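PDB 3IO0: EtuB protein from Clostridium kluyveri DSM 555, which probably forms part of the shell of a bacterial microcompartment linked to ethanol utilisation, assembling as a trimer of tandem BMC-domain chains. Local coordinates for residues A[45-50]-A[75-80]; A[80-85]-A[184-189]. One frame throughout, in Å; residues are numbered along the deposited sequence.

Interaction 1: residues A[45-50]-A[75-80]; sequences ARVGAP and DTKGGA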
loop_
_atom_site.group_PDB
_atom_site.type_symbol
_atom_site.label_atom_id
_atom_site.label_comp_id
_atom_site.label_asym_id
_atom_site.label_seq_id
_atom_site.Cartn_x
_atom_site.Cartn_y
_atom_site.Cartn_z
ATOM N N ALA A 45 9.438 8.872 -8.882
ATOM C CA ALA A 45 9.840 7.545 -9.361
ATOM C C ALA A 45 8.974 6.409 -8.854
ATOM O O ALA A 45 8.359 6.504 -7.779
ATOM C CB ALA A 45 11.277 7.266 -9.016
ATOM N N ARG A 46 8.948 5.326 -9.625
ATOM C CA ARG A 46 8.176 4.156 -9.257
ATOM C C ARG A 46 8.968 3.299 -8.294
ATOM O O ARG A 46 8.403 2.736 -7.363
ATOM C CB ARG A 46 7.794 3.333 -10.489
ATOM C CG ARG A 46 6.986 4.096 -11.551
ATOM C CD ARG A 46 5.593 4.485 -11.073
ATOM N NE ARG A 46 4.871 3.358 -10.473
ATOM C CZ ARG A 46 4.372 2.325 -11.142
ATOM N NH1 ARG A 46 4.510 2.242 -12.458
ATOM N NH2 ARG A 46 3.739 1.366 -10.483
ATOM N N VAL A 47 10.280 3.205 -8.508
ATOM C CA VAL A 47 11.106 2.290 -7.710
ATOM C C VAL A 47 12.190 2.983 -6.874
ATOM O O VAL A 47 13.104 3.616 -7.407
ATOM C CB VAL A 47 11.713 1.136 -8.576
ATOM C CG1 VAL A 47 12.641 0.246 -7.739
ATOM C CG2 VAL A 47 10.607 0.306 -9.221
ATOM N N GLY A 48 12.068 2.838 -5.556
ATOM C CA GLY A 48 13.085 3.309 -4.612
ATOM C C GLY A 48 12.738 4.664 -4.034
ATOM O O GLY A 48 11.772 5.296 -4.460
ATOM N N ALA A 49 13.533 5.102 -3.058
ATOM C CA ALA A 49 13.349 6.405 -2.426
ATOM C C ALA A 49 14.644 6.961 -1.838
ATOM O O ALA A 49 14.975 8.121 -2.107
ATOM C CB ALA A 49 12.249 6.359 -1.372
ATOM N N PRO A 50 15.380 6.155 -1.027
ATOM C CA PRO A 50 16.663 6.676 -0.518
ATOM C C PRO A 50 17.644 7.069 -1.632
ATOM O O PRO A 50 18.302 8.102 -1.524
ATOM C CB PRO A 50 17.204 5.521 0.343
ATOM C CG PRO A 50 15.998 4.735 0.711
ATOM C CD PRO A 50 15.109 4.805 -0.497
ATOM N N ASP A 75 5.035 1.566 -3.800
ATOM C CA ASP A 75 5.107 1.305 -5.197
ATOM C C ASP A 75 6.073 0.143 -5.335
ATOM O O ASP A 75 5.951 -0.852 -4.595
ATOM C CB ASP A 75 5.627 2.546 -5.897
ATOM C CG ASP A 75 5.183 2.614 -7.325
ATOM O OD1 ASP A 75 4.949 1.544 -7.936
ATOM O OD2 ASP A 75 5.061 3.736 -7.843
ATOM N N THR A 76 6.981 0.251 -6.307
ATOM C CA THR A 76 8.271 -0.420 -6.274
ATOM C C THR A 76 8.389 -1.867 -6.717
ATOM O O THR A 76 9.314 -2.508 -6.278
ATOM C CB THR A 76 8.869 -0.391 -4.840
ATOM O OG1 THR A 76 10.295 -0.369 -4.904
ATOM C CG2 THR A 76 8.453 -1.610 -4.060
ATOM N N LYS A 77 7.555 -2.429 -7.578
ATOM C CA LYS A 77 6.571 -1.797 -8.380
ATOM C C LYS A 77 5.697 -3.001 -8.765
ATOM O O LYS A 77 5.761 -3.447 -9.905
ATOM C CB LYS A 77 7.289 -1.230 -9.602
ATOM C CG LYS A 77 6.447 -0.496 -10.586
ATOM C CD LYS A 77 6.772 -0.952 -12.004
ATOM C CE LYS A 77 7.875 -0.147 -12.676
ATOM N NZ LYS A 77 7.827 -0.331 -14.169
ATOM N N GLY A 78 5.008 -3.649 -7.815
ATOM C CA GLY A 78 5.352 -3.704 -6.382
ATOM C C GLY A 78 5.660 -5.159 -6.040
ATOM O O GLY A 78 5.722 -5.954 -6.941
ATOM N N GLY A 79 5.908 -5.539 -4.783
ATOM C CA GLY A 79 6.230 -4.642 -3.646
ATOM C C GLY A 79 7.719 -4.530 -3.791
ATOM O O GLY A 79 8.167 -4.541 -4.919
ATOM N N ALA A 80 8.511 -4.441 -2.720
ATOM C CA ALA A 80 8.083 -4.376 -1.329
ATOM C C ALA A 80 8.398 -3.017 -0.649
ATOM O O ALA A 80 8.181 -2.876 0.556
ATOM C CB ALA A 80 8.748 -5.510 -0.547
#
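R46 and D75 pair in the first of the two circularly permuted BMC domains, where the loop after strand 39-45 meets the loop between strands 66-71 and 84-90. The salt bridge dominates the polar part. R46 grips the carboxylate side-on with two nitrogens: NE donates to D75 OD2 at 2.7 Å, almost in the guanidinium plane, and NH2 donates to D75 OD1 at 2.8 Å along a more bent path (134°). Both oxygens use their syn lone pairs. The two planes are 36° apart; NE keeps its partner in the guanidinium plane, while the NH2 partner is tilted from it. The two bonds, one to each oxygen, fix the rotation of the guanidinium, and further grips come from a neighbouring subunit: N187 ND2 of the second subunit also reaches D75 OD2, and A119 O of that subunit takes R46 NH1.

K77 packs over the guanidinium. Its anti torsion (chi1 -179°, CG opposite the backbone N) puts K77 CG over one face, off centre toward the rim, 3.3 Å from R46 NH2. The two side chains cross at about a right angle. The two cations come fairly near, R46 NH1 lying 4.5 Å from K77 NZ; that amine forms a salt bridge with D14 of the same chain, which probably eases the repulsion.

Nonpolar contact comes from V47, whose two methyls meet K77 and T76, one each. V47 CG2 packs 3.7 Å from K77 CB, and V47 CG1 sits 3.7 Å from T76 OG1, a hydroxyl hydrogen-bonded to H82 O.

Interaction 2: residues A[80-85]-A[184-189]; sequences AGHGIF and SYTNEI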
loop_
_atom_site.group_PDB
_atom_site.type_symbol
_atom_site.label_atom_id
_atom_site.label_comp_id
_atom_site.label_asym_id
_atom_site.label_seq_id
_atom_site.Cartn_x
_atom_site.Cartn_y
_atom_site.Cartn_z
ATOM N N ALA A 80 8.511 -4.441 -2.720
ATOM C CA ALA A 80 8.083 -4.376 -1.329
ATOM C C ALA A 80 8.398 -3.017 -0.649
ATOM O O ALA A 80 8.181 -2.876 0.556
ATOM C CB ALA A 80 8.748 -5.510 -0.547
ATOM N N GLY A 81 8.904 -2.039 -1.412
ATOM C CA GLY A 81 9.324 -0.730 -0.886
ATOM C C GLY A 81 8.503 0.473 -1.332
ATOM O O GLY A 81 7.325 0.354 -1.697
ATOM N N HIS A 82 9.125 1.643 -1.262
ATOM C CA HIS A 82 8.576 2.895 -1.792
ATOM C C HIS A 82 9.184 3.081 -3.214
ATOM O O HIS A 82 10.179 2.416 -3.507
ATOM C CB HIS A 82 9.011 4.008 -0.853
ATOM C CG HIS A 82 8.664 3.773 0.590
ATOM N ND1 HIS A 82 9.592 3.368 1.524
ATOM C CD2 HIS A 82 7.499 3.927 1.268
ATOM C CE1 HIS A 82 9.016 3.274 2.711
ATOM N NE2 HIS A 82 7.744 3.606 2.582
ATOM N N GLY A 83 8.705 3.951 -4.115
ATOM C CA GLY A 83 7.796 5.059 -3.921
ATOM C C GLY A 83 8.560 6.351 -3.646
ATOM O O GLY A 83 8.962 6.584 -2.500
ATOM N N ILE A 84 8.787 7.214 -4.636
ATOM C CA ILE A 84 9.367 8.522 -4.261
ATOM C C ILE A 84 8.789 9.763 -4.958
ATOM O O ILE A 84 8.612 9.774 -6.177
ATOM C CB ILE A 84 10.920 8.517 -4.237
ATOM C CG1 ILE A 84 11.466 9.833 -3.690
ATOM C CG2 ILE A 84 11.485 8.258 -5.585
ATOM C CD1 ILE A 84 11.291 10.025 -2.197
ATOM N N PHE A 85 8.494 10.795 -4.169
ATOM C CA PHE A 85 7.952 12.045 -4.697
ATOM C C PHE A 85 8.544 13.250 -3.976
ATOM O O PHE A 85 8.185 13.552 -2.833
ATOM C CB PHE A 85 6.432 12.051 -4.610
ATOM C CG PHE A 85 5.787 13.321 -5.103
ATOM C CD1 PHE A 85 5.836 13.670 -6.450
ATOM C CD2 PHE A 85 5.094 14.149 -4.223
ATOM C CE1 PHE A 85 5.220 14.844 -6.916
ATOM C CE2 PHE A 85 4.486 15.316 -4.671
ATOM C CZ PHE A 85 4.546 15.663 -6.028
ATOM N N SER A 184 5.374 3.636 4.560
ATOM C CA SER A 184 4.080 3.507 3.918
ATOM C C SER A 184 3.630 2.064 3.744
ATOM O O SER A 184 3.280 1.656 2.632
ATOM C CB SER A 184 4.113 4.193 2.559
ATOM O OG SER A 184 4.412 5.563 2.716
ATOM N N TYR A 185 3.621 1.300 4.838
ATOM C CA TYR A 185 3.215 -0.114 4.808
ATOM C C TYR A 185 4.059 -0.974 3.871
ATOM O O TYR A 185 3.534 -1.828 3.148
ATOM C CB TYR A 185 1.754 -0.267 4.383
ATOM C CG TYR A 185 0.741 0.467 5.204
ATOM C CD1 TYR A 185 0.955 0.734 6.549
ATOM C CD2 TYR A 185 -0.467 0.852 4.641
ATOM C CE1 TYR A 185 0.010 1.397 7.305
ATOM C CE2 TYR A 185 -1.424 1.511 5.395
ATOM C CZ TYR A 185 -1.171 1.784 6.719
ATOM O OH TYR A 185 -2.117 2.434 7.455
ATOM N N THR A 186 5.363 -0.738 3.871
ATOM C CA THR A 186 6.281 -1.526 3.066
ATOM C C THR A 186 6.688 -2.744 3.883
ATOM O O THR A 186 6.528 -2.761 5.103
ATOM C CB THR A 186 7.499 -0.682 2.643
ATOM O OG1 THR A 186 8.127 -0.120 3.797
ATOM C CG2 THR A 186 7.052 0.458 1.739
ATOM N N ASN A 187 7.182 -3.785 3.234
ATOM C CA ASN A 187 7.637 -4.933 4.004
ATOM C C ASN A 187 9.114 -4.779 4.374
ATOM O O ASN A 187 9.946 -5.609 4.012
ATOM C CB ASN A 187 7.364 -6.241 3.266
ATOM C CG ASN A 187 7.289 -7.432 4.201
ATOM O OD1 ASN A 187 7.976 -7.485 5.227
ATOM N ND2 ASN A 187 6.459 -8.404 3.848
ATOM N N GLU A 188 9.422 -3.711 5.104
ATOM C CA GLU A 188 10.799 -3.373 5.438
ATOM C C GLU A 188 10.958 -2.997 6.899
ATOM O O GLU A 188 10.011 -2.528 7.538
ATOM C CB GLU A 188 11.260 -2.169 4.620
ATOM C CG GLU A 188 11.198 -2.303 3.112
ATOM C CD GLU A 188 11.227 -0.947 2.431
ATOM O OE1 GLU A 188 10.615 0.002 2.969
ATOM O OE2 GLU A 188 11.859 -0.818 1.359
ATOM N N ILE A 189 12.167 -3.202 7.421
ATOM C CA ILE A 189 12.643 -2.446 8.586
ATOM C C ILE A 189 13.665 -1.426 8.088
ATOM O O ILE A 189 14.631 -1.787 7.419
ATOM C CB ILE A 189 13.254 -3.349 9.690
ATOM C CG1 ILE A 189 12.159 -4.154 10.393
ATOM C CG2 ILE A 189 14.049 -2.525 10.696
ATOM C CD1 ILE A 189 11.278 -3.339 11.307
#
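The seam between the two tandem BMC domains runs through this contact: the loop leading into strand 84-90 of the first domain, at A80 to H82, lies against the loop leading into strand 189-195 of the second, at S184 to E188. Two hydrogen bonds cross it. N187 N donates to A80 O at 3.0 Å, while S184 N donates to H82 NE2 at 3.1 Å. The latter is nearly straight (164°) and lies in the imidazole plane, at the ring edge. Acting as an acceptor there, NE2 is consistent with a neutral ring.

T186 covers one ring face. Its CG2 stands 3.5 Å from the centroid of the H82 ring, 16° off the normal, a CH-pi contact shifted toward the rim; the shift brings it within 3.3 Å of H82 NE2. Edge bond and face contact together fix the orientation of the imidazole. With T186 OG1 between the backbone N and the carbonyl carbon (chi1 55°), the hydroxyl donates to E188 OE1 at 2.6 Å, meeting it from above the carboxylate plane.

N187 is the centre of an inverse gamma turn. Its ND2 bonds A45 O of the third subunit, while OD1 takes A154 N of its own chain. Earlier in the loop, Y185 meets Y185 of both other subunits edge-to-face, placing this loop near the threefold axis of the trimer. Next to the N187 N to A80 O bond, A80 CB and N187 CB lie 4.1 Å apart.

Overall arrangement
From the N terminus, strand 39-45 runs into segment 45-50, and interaction 1 closes a loop of 24 residues there, holding helix 50-61 and strand 66-71 between its ends. The chain passes through A80, shared by both contacts, straight into interaction 2, which closes after a further 98 residues and ties the first BMC domain to the second. The two contacts are therefore in series, neither nested nor crossed, with centres about 7 Å apart. They also touch: G48 N and H82 O, and A45 N and I84 O, are probable backbone hydrogen bonds. Both contacts also take part in the interface between subunits of the trimer.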